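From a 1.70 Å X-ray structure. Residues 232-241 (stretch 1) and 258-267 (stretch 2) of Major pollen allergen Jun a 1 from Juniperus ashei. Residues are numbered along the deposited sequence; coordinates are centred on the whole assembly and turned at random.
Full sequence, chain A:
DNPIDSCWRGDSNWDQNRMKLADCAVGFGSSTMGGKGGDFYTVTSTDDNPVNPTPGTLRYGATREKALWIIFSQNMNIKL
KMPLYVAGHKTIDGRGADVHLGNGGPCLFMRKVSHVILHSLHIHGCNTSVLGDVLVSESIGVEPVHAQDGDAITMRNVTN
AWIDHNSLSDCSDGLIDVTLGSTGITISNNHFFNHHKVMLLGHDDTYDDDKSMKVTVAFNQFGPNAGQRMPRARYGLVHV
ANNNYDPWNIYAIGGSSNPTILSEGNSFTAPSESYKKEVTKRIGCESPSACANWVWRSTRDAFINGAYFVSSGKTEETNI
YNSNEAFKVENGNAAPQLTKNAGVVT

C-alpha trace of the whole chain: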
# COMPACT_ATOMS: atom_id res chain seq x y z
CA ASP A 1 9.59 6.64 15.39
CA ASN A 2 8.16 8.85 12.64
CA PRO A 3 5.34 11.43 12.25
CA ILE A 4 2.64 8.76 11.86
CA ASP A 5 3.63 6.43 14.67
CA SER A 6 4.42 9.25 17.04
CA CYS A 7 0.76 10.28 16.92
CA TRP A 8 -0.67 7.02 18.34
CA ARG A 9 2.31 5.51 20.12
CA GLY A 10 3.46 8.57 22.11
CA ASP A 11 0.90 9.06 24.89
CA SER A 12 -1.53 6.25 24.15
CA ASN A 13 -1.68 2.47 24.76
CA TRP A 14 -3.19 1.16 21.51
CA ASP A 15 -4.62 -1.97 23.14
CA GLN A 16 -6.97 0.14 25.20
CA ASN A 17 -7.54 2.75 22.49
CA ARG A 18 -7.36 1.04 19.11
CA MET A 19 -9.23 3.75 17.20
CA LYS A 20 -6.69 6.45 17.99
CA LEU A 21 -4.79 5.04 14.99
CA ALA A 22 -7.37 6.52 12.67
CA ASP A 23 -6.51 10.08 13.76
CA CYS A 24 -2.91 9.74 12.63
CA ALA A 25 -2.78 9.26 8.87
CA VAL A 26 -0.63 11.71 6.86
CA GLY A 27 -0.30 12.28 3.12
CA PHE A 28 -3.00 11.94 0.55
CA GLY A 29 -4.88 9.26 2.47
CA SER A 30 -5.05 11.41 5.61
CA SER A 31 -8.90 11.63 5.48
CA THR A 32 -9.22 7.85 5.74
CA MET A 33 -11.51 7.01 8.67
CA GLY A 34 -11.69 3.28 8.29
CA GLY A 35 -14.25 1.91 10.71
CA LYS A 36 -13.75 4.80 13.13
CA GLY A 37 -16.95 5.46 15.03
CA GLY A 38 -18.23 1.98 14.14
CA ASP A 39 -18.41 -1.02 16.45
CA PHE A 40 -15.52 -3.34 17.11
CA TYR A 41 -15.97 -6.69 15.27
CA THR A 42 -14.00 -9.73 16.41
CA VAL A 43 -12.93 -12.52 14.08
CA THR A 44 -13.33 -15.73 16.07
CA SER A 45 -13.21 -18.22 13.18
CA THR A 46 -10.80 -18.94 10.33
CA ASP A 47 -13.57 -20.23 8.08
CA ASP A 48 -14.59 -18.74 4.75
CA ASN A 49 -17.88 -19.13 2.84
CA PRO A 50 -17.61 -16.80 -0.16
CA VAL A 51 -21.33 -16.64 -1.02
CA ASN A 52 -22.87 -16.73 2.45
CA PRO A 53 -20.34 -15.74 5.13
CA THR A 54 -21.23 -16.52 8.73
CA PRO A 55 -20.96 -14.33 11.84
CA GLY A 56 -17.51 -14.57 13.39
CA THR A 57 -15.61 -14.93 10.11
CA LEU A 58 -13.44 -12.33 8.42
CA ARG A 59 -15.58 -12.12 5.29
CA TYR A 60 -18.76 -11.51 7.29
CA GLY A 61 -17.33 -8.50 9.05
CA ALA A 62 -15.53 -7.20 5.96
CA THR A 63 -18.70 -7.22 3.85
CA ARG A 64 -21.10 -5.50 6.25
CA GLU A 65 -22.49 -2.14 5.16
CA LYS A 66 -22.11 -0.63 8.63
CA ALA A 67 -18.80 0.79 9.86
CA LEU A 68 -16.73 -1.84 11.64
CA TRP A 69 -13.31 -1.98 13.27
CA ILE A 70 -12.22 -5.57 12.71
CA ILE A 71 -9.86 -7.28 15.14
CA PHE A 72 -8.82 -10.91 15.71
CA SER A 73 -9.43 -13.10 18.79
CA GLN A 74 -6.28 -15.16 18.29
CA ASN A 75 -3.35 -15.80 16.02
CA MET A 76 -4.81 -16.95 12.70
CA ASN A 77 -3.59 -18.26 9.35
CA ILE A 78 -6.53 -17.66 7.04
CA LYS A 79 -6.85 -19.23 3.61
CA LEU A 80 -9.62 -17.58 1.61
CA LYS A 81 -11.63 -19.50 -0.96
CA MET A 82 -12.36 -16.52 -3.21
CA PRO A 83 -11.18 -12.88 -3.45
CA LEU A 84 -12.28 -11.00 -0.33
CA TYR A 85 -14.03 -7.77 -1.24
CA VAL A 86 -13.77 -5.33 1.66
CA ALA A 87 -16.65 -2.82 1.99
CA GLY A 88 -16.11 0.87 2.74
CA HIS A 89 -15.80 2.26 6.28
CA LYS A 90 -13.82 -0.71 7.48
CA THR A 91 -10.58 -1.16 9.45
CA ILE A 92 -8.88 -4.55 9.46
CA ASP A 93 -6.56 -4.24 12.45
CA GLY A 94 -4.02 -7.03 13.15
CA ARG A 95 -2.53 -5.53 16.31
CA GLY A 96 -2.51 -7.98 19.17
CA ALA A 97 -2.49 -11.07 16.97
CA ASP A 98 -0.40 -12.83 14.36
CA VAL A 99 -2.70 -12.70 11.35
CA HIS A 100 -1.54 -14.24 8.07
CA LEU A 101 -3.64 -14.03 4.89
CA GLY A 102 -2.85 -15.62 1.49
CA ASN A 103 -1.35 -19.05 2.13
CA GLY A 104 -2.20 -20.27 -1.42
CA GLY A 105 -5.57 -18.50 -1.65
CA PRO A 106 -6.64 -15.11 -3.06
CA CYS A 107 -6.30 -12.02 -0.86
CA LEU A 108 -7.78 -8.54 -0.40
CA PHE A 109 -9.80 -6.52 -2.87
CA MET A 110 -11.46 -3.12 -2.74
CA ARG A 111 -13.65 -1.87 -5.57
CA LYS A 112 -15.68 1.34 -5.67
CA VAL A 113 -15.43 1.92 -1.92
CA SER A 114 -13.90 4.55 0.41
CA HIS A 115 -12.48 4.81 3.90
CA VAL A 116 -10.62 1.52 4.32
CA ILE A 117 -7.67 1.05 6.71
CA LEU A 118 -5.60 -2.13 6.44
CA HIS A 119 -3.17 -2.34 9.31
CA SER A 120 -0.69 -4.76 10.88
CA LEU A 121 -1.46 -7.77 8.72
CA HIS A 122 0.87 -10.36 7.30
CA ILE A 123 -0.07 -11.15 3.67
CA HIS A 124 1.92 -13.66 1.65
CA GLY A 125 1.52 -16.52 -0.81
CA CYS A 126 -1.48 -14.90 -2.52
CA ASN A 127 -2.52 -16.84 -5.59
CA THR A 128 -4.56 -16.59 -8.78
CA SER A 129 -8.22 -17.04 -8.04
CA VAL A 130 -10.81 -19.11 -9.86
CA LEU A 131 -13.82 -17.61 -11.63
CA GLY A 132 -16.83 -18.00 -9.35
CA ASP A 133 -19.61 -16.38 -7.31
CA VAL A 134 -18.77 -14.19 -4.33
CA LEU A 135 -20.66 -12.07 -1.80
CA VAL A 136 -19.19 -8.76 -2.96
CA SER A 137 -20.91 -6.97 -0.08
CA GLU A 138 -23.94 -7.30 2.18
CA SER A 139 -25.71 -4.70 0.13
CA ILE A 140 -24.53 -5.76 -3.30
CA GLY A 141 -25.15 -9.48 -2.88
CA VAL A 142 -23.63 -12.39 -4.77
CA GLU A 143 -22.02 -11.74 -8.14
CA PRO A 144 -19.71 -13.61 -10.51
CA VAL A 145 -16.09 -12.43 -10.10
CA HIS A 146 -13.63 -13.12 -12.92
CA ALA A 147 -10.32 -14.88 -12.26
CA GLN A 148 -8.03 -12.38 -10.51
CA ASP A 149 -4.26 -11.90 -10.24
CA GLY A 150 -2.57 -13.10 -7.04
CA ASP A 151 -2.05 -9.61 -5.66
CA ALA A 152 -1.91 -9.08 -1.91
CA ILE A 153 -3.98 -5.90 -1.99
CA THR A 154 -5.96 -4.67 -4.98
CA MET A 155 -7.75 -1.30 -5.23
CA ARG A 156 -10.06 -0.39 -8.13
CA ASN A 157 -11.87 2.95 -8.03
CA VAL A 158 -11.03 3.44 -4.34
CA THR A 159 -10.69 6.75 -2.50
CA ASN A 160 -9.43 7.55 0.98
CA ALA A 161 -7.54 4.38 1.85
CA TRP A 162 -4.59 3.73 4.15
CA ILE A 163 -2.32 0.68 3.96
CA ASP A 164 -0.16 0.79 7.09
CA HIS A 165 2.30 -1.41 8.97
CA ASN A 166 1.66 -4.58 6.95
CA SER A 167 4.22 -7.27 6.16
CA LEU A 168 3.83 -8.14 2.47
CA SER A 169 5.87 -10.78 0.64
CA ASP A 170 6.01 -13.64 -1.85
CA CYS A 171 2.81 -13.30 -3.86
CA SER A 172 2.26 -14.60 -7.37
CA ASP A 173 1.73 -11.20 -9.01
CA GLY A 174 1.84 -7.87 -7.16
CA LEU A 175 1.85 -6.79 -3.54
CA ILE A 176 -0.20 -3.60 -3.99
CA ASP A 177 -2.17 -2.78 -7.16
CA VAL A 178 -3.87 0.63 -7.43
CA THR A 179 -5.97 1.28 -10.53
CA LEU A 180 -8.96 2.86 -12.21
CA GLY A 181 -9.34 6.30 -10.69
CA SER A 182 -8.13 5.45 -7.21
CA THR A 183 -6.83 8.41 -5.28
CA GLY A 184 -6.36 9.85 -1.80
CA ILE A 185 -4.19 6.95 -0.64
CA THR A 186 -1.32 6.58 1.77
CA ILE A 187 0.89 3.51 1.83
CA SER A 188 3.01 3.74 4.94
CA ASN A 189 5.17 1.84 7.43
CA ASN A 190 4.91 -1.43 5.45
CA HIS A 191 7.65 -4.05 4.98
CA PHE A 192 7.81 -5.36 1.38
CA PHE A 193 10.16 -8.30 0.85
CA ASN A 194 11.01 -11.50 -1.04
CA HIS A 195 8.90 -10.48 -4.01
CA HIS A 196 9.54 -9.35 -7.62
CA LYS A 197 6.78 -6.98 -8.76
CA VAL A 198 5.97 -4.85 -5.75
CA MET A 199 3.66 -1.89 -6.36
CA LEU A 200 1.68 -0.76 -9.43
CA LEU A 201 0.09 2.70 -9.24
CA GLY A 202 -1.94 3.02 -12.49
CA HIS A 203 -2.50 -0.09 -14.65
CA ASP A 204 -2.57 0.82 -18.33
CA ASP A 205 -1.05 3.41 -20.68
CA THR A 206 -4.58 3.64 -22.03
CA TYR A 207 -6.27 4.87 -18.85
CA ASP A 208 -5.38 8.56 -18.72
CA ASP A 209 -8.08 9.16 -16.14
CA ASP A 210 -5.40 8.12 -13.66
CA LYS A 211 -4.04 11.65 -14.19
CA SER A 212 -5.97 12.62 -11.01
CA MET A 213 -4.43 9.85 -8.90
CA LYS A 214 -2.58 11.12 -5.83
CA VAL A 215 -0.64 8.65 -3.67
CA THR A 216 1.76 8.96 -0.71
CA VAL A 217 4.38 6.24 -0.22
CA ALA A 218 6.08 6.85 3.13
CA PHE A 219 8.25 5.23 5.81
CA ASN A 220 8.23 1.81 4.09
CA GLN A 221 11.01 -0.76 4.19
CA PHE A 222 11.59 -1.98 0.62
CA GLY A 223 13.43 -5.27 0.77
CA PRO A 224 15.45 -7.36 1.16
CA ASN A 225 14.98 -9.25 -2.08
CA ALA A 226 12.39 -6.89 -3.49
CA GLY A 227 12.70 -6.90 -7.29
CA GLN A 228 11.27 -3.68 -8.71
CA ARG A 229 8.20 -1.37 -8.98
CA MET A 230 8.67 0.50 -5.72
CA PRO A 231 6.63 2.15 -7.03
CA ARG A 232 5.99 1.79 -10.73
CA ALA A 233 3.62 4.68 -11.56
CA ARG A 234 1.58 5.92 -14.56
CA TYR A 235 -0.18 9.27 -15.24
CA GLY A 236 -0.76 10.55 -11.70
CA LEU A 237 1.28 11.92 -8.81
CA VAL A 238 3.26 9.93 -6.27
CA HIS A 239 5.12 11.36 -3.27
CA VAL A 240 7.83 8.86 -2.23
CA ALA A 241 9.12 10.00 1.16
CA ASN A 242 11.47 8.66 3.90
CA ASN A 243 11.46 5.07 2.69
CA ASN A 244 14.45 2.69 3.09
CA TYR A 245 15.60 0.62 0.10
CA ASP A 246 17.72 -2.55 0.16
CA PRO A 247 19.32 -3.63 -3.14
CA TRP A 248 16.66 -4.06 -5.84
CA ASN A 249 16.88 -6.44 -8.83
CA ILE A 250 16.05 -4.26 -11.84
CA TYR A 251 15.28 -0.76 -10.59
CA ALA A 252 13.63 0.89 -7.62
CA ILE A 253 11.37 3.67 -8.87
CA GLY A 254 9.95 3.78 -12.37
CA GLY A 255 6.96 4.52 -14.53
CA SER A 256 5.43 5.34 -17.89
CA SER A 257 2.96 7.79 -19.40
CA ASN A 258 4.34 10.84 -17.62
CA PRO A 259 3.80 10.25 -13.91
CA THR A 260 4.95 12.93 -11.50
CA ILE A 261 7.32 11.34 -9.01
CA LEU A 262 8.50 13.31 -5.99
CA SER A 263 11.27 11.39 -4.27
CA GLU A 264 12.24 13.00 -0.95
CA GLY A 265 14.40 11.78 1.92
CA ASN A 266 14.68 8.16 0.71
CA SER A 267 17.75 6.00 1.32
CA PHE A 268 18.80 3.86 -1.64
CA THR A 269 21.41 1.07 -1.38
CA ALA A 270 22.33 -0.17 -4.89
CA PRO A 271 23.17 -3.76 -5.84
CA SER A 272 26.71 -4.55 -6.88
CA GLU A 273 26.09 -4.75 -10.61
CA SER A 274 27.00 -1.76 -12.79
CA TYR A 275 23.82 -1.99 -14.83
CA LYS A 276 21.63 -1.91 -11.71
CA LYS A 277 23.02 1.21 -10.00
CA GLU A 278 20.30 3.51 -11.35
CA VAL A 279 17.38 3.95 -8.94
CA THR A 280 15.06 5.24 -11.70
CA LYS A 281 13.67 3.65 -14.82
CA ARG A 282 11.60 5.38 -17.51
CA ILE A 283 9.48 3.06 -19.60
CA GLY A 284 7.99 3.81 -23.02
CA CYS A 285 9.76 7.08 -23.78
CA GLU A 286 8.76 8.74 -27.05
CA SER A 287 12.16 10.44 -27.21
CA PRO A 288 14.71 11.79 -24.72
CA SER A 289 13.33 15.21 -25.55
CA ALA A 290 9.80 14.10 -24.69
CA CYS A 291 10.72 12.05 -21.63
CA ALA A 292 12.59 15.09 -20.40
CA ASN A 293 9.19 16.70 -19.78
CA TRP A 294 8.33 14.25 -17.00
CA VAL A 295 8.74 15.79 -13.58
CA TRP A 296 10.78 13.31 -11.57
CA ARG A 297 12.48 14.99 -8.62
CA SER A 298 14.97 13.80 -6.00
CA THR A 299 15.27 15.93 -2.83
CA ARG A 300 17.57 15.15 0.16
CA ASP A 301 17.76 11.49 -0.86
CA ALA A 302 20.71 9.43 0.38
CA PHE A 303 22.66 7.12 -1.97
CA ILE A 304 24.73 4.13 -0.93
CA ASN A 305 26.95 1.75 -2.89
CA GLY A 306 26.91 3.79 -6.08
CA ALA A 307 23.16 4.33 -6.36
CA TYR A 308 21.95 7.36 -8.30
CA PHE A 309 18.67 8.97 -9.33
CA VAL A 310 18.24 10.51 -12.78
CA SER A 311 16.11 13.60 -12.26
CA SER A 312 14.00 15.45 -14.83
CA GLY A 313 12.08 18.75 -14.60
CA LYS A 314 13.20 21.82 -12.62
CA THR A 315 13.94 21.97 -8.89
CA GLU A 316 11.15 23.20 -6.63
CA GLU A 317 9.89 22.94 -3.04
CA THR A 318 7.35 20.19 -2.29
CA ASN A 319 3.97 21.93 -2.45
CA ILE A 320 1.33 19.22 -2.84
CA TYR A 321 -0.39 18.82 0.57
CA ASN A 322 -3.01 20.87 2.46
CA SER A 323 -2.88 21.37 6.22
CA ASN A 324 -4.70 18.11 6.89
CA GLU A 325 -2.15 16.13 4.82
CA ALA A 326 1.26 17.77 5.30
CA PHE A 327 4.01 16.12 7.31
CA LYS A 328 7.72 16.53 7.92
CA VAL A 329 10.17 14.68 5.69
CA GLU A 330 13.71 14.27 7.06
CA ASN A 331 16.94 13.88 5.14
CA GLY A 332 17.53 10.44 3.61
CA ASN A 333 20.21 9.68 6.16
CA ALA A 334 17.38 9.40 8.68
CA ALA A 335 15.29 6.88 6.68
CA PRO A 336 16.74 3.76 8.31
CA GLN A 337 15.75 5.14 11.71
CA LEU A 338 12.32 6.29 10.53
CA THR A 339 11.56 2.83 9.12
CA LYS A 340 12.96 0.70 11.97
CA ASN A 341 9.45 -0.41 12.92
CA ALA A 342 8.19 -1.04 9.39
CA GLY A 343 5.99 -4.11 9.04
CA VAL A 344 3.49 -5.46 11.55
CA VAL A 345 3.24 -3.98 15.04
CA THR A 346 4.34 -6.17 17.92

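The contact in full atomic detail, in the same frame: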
# COMPACT_ATOMS: atom_id res chain seq x y z
N ARG A 232 6.10 1.53 -9.29
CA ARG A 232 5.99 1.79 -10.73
C ARG A 232 4.68 2.58 -10.90
O ARG A 232 3.61 2.06 -10.57
CB ARG A 232 5.99 0.54 -11.60
CG ARG A 232 6.01 0.85 -13.11
CD ARG A 232 5.30 -0.23 -13.89
NE ARG A 232 5.60 -0.19 -15.32
CZ ARG A 232 5.05 0.66 -16.18
NH1 ARG A 232 4.16 1.57 -15.79
NH2 ARG A 232 5.38 0.64 -17.47
N ALA A 233 4.78 3.80 -11.42
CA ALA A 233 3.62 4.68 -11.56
C ALA A 233 3.29 5.05 -13.00
O ALA A 233 4.17 5.07 -13.86
CB ALA A 233 3.95 5.96 -10.79
N ARG A 234 2.03 5.38 -13.28
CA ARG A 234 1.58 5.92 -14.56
C ARG A 234 0.65 7.12 -14.36
O ARG A 234 -0.19 7.03 -13.46
CB ARG A 234 0.77 4.93 -15.37
CG ARG A 234 1.45 3.70 -15.91
CD ARG A 234 0.48 2.94 -16.84
NE ARG A 234 1.18 1.84 -17.48
CZ ARG A 234 1.41 0.64 -16.97
NH1 ARG A 234 1.00 0.31 -15.76
NH2 ARG A 234 2.07 -0.26 -17.70
N TYR A 235 0.76 8.15 -15.18
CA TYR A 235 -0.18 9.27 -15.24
C TYR A 235 -0.30 10.15 -14.02
O TYR A 235 -0.31 11.39 -14.13
CB TYR A 235 -1.60 8.70 -15.50
CG TYR A 235 -1.72 8.29 -16.95
CD1 TYR A 235 -1.53 9.27 -17.92
CD2 TYR A 235 -2.01 7.00 -17.36
CE1 TYR A 235 -1.62 8.97 -19.26
CE2 TYR A 235 -2.10 6.69 -18.72
CZ TYR A 235 -1.91 7.69 -19.65
OH TYR A 235 -1.99 7.43 -21.00
N GLY A 236 -0.45 9.63 -12.80
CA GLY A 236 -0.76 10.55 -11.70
C GLY A 236 0.44 11.08 -10.95
O GLY A 236 1.53 11.28 -11.47
N LEU A 237 0.26 11.30 -9.65
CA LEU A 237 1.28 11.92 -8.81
C LEU A 237 1.62 11.01 -7.64
O LEU A 237 0.69 10.57 -6.95
CB LEU A 237 0.71 13.23 -8.25
CG LEU A 237 1.40 13.99 -7.13
CD1 LEU A 237 2.79 14.43 -7.57
CD2 LEU A 237 0.57 15.20 -6.73
N VAL A 238 2.91 10.74 -7.43
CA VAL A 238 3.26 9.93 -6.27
C VAL A 238 4.35 10.64 -5.46
O VAL A 238 5.39 10.96 -6.05
CB VAL A 238 3.79 8.53 -6.62
CG1 VAL A 238 3.85 7.70 -5.33
CG2 VAL A 238 2.94 7.84 -7.66
N HIS A 239 4.12 10.84 -4.18
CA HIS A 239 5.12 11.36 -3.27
C HIS A 239 5.80 10.19 -2.55
O HIS A 239 5.15 9.48 -1.78
CB HIS A 239 4.49 12.34 -2.27
CG HIS A 239 5.44 13.02 -1.36
ND1 HIS A 239 5.15 13.35 -0.06
CD2 HIS A 239 6.73 13.42 -1.60
CE1 HIS A 239 6.20 13.94 0.50
NE2 HIS A 239 7.17 14.00 -0.42
N VAL A 240 7.08 9.98 -2.82
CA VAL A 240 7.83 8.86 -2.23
C VAL A 240 8.77 9.40 -1.17
O VAL A 240 9.80 9.97 -1.52
CB VAL A 240 8.60 8.09 -3.31
CG1 VAL A 240 9.31 6.86 -2.72
CG2 VAL A 240 7.68 7.61 -4.43
N ALA A 241 8.41 9.27 0.12
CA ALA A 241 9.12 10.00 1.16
C ALA A 241 9.64 9.17 2.33
O ALA A 241 8.86 8.41 2.92
CB ALA A 241 8.16 11.05 1.74
N ASN A 258 4.18 9.56 -18.29
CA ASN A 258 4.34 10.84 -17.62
C ASN A 258 3.74 10.88 -16.23
O ASN A 258 2.88 11.71 -15.94
CB ASN A 258 3.66 11.94 -18.46
CG ASN A 258 3.82 13.36 -17.99
OD1 ASN A 258 2.98 14.22 -18.30
ND2 ASN A 258 4.84 13.71 -17.25
N PRO A 259 4.19 10.03 -15.32
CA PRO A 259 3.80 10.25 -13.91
C PRO A 259 4.68 11.35 -13.35
O PRO A 259 5.80 11.59 -13.84
CB PRO A 259 4.12 8.88 -13.27
CG PRO A 259 5.36 8.48 -14.01
CD PRO A 259 5.10 8.89 -15.45
N THR A 260 4.18 12.01 -12.32
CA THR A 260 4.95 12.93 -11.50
C THR A 260 5.42 12.17 -10.27
O THR A 260 4.60 11.68 -9.49
CB THR A 260 4.11 14.17 -11.10
OG1 THR A 260 3.75 14.81 -12.34
CG2 THR A 260 4.93 15.14 -10.26
N ILE A 261 6.72 12.07 -10.11
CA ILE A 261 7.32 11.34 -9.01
C ILE A 261 8.21 12.26 -8.19
O ILE A 261 9.21 12.76 -8.68
CB ILE A 261 8.13 10.12 -9.53
CG1 ILE A 261 7.23 9.18 -10.34
CG2 ILE A 261 8.82 9.46 -8.34
CD1 ILE A 261 7.91 8.00 -11.01
N LEU A 262 7.81 12.47 -6.94
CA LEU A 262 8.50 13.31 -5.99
C LEU A 262 9.16 12.45 -4.93
O LEU A 262 8.55 12.04 -3.95
CB LEU A 262 7.56 14.36 -5.40
CG LEU A 262 6.74 15.14 -6.45
CD1 LEU A 262 5.90 16.21 -5.78
CD2 LEU A 262 7.64 15.74 -7.52
N SER A 263 10.45 12.18 -5.19
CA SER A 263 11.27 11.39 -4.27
C SER A 263 11.94 12.31 -3.26
O SER A 263 12.68 13.21 -3.67
CB SER A 263 12.31 10.59 -5.06
OG SER A 263 13.24 9.98 -4.17
N GLU A 264 11.68 12.12 -1.97
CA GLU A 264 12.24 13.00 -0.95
C GLU A 264 12.69 12.24 0.28
O GLU A 264 11.88 11.50 0.86
CB GLU A 264 11.14 14.01 -0.59
CG GLU A 264 11.53 15.07 0.42
CD GLU A 264 10.47 16.13 0.61
OE1 GLU A 264 9.32 15.97 0.12
OE2 GLU A 264 10.82 17.14 1.27
N GLY A 265 13.94 12.37 0.68
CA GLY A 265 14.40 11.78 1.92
C GLY A 265 14.41 10.26 1.92
O GLY A 265 14.34 9.64 3.00
N ASN A 266 14.54 9.62 0.77
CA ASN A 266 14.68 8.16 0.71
C ASN A 266 16.13 7.74 0.90
O ASN A 266 17.02 8.57 0.68
CB ASN A 266 14.16 7.67 -0.65
CG ASN A 266 12.67 7.96 -0.78
OD1 ASN A 266 11.89 7.43 0.02
ND2 ASN A 266 12.29 8.77 -1.76
N SER A 267 16.37 6.49 1.27
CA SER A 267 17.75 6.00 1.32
C SER A 267 17.84 4.79 0.39
O SER A 267 17.09 3.82 0.53
CB SER A 267 18.16 5.64 2.74
OG SER A 267 19.44 5.01 2.77
O HOH W 1 0.18 12.42 -16.83

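The two stretches meet as neighbouring parallel strands, 237-241 beside 260-264, with their N-to-C directions only 11° apart and 682 Å² of surface buried between them. In a parallel pair, each bonded residue of one strand reaches two residues of the other, and that pattern organises the strand pairing.

Stretch 2 enters through N258, an exposed residue in a loop with positive phi, a conformation that asparagine tolerates better than most residues. Its carbonyl oxygen, N258 O, lies 3.7 Å from Y235 O, and two acceptors cannot bond directly. A water solves the problem by donating to both, lying 2.9 Å from Y235 O and 2.9 Å from N258 O.

P259 follows, just before the strand. Lacking an N-H, proline has no donor to leave unsatisfied, and its ring offers an apolar surface to A233, with P259 CB 3.8 Å from A233 CB. The small alanine side chain points toward stretch 2, and the two side chains meet at that distance.

At T260 the ladder begins. T260 N donates to G236 O (2.9 Å), and T260 O accepts from V238 N (2.8 Å), so the threonine straddles L237, its partner in register. T260 is beta-branched, a shape well suited to extended backbone, and its methyl CG2 packs 3.5 Å from L237 CD1.

I261 turns to the other face, which it shares with V238, V240 and S263. Its own N-H and carbonyl make no hydrogen bond to stretch 1, but its CA lies 3.6 Å from V238 O in a CA-H...O contact. The side chain fills buried space: I261 CG2 is 4.5 Å from V240 CG2, and I261 CD1 is 4.5 Å from A233 CB.

L262 repeats the role of T260, now straddling H239. L262 N donates to V238 O (3.0 Å), and V240 N donates to L262 O (2.8 Å). On the face it shares with L237 and H239, its CD1 lies 4.0 Å from L237 CD1, a leucine pair that continues the apolar packing begun at T260. L262 O lies near the plane of the H239 ring, at its edge, 3.3 Å from H239 CD2.

S263 points to the opposite face from L262. Its small side chain takes up little of the interface, and its OG accepts a hydrogen bond from N266 ND2 at 2.9 Å.

E264 closes the ladder, its N donating to V240 O (2.9 Å). The extended side chain carries the carboxylate to the imidazole edge, where H239 NE2 donates to E264 OE1 at 3.0 Å. In this buried setting, the pairing gives both polar groups a partner.

G265 then leaves the strand with positive phi, a conformation that favours glycine. The turn is followed by N266, whose side-chain end comes back to stretch 1: N266 ND2 donates to V240 O at 2.8 Å. That carbonyl therefore accepts two hydrogen bonds, one from the backbone of E264 and one from this amide, which reinforces the end of the ladder.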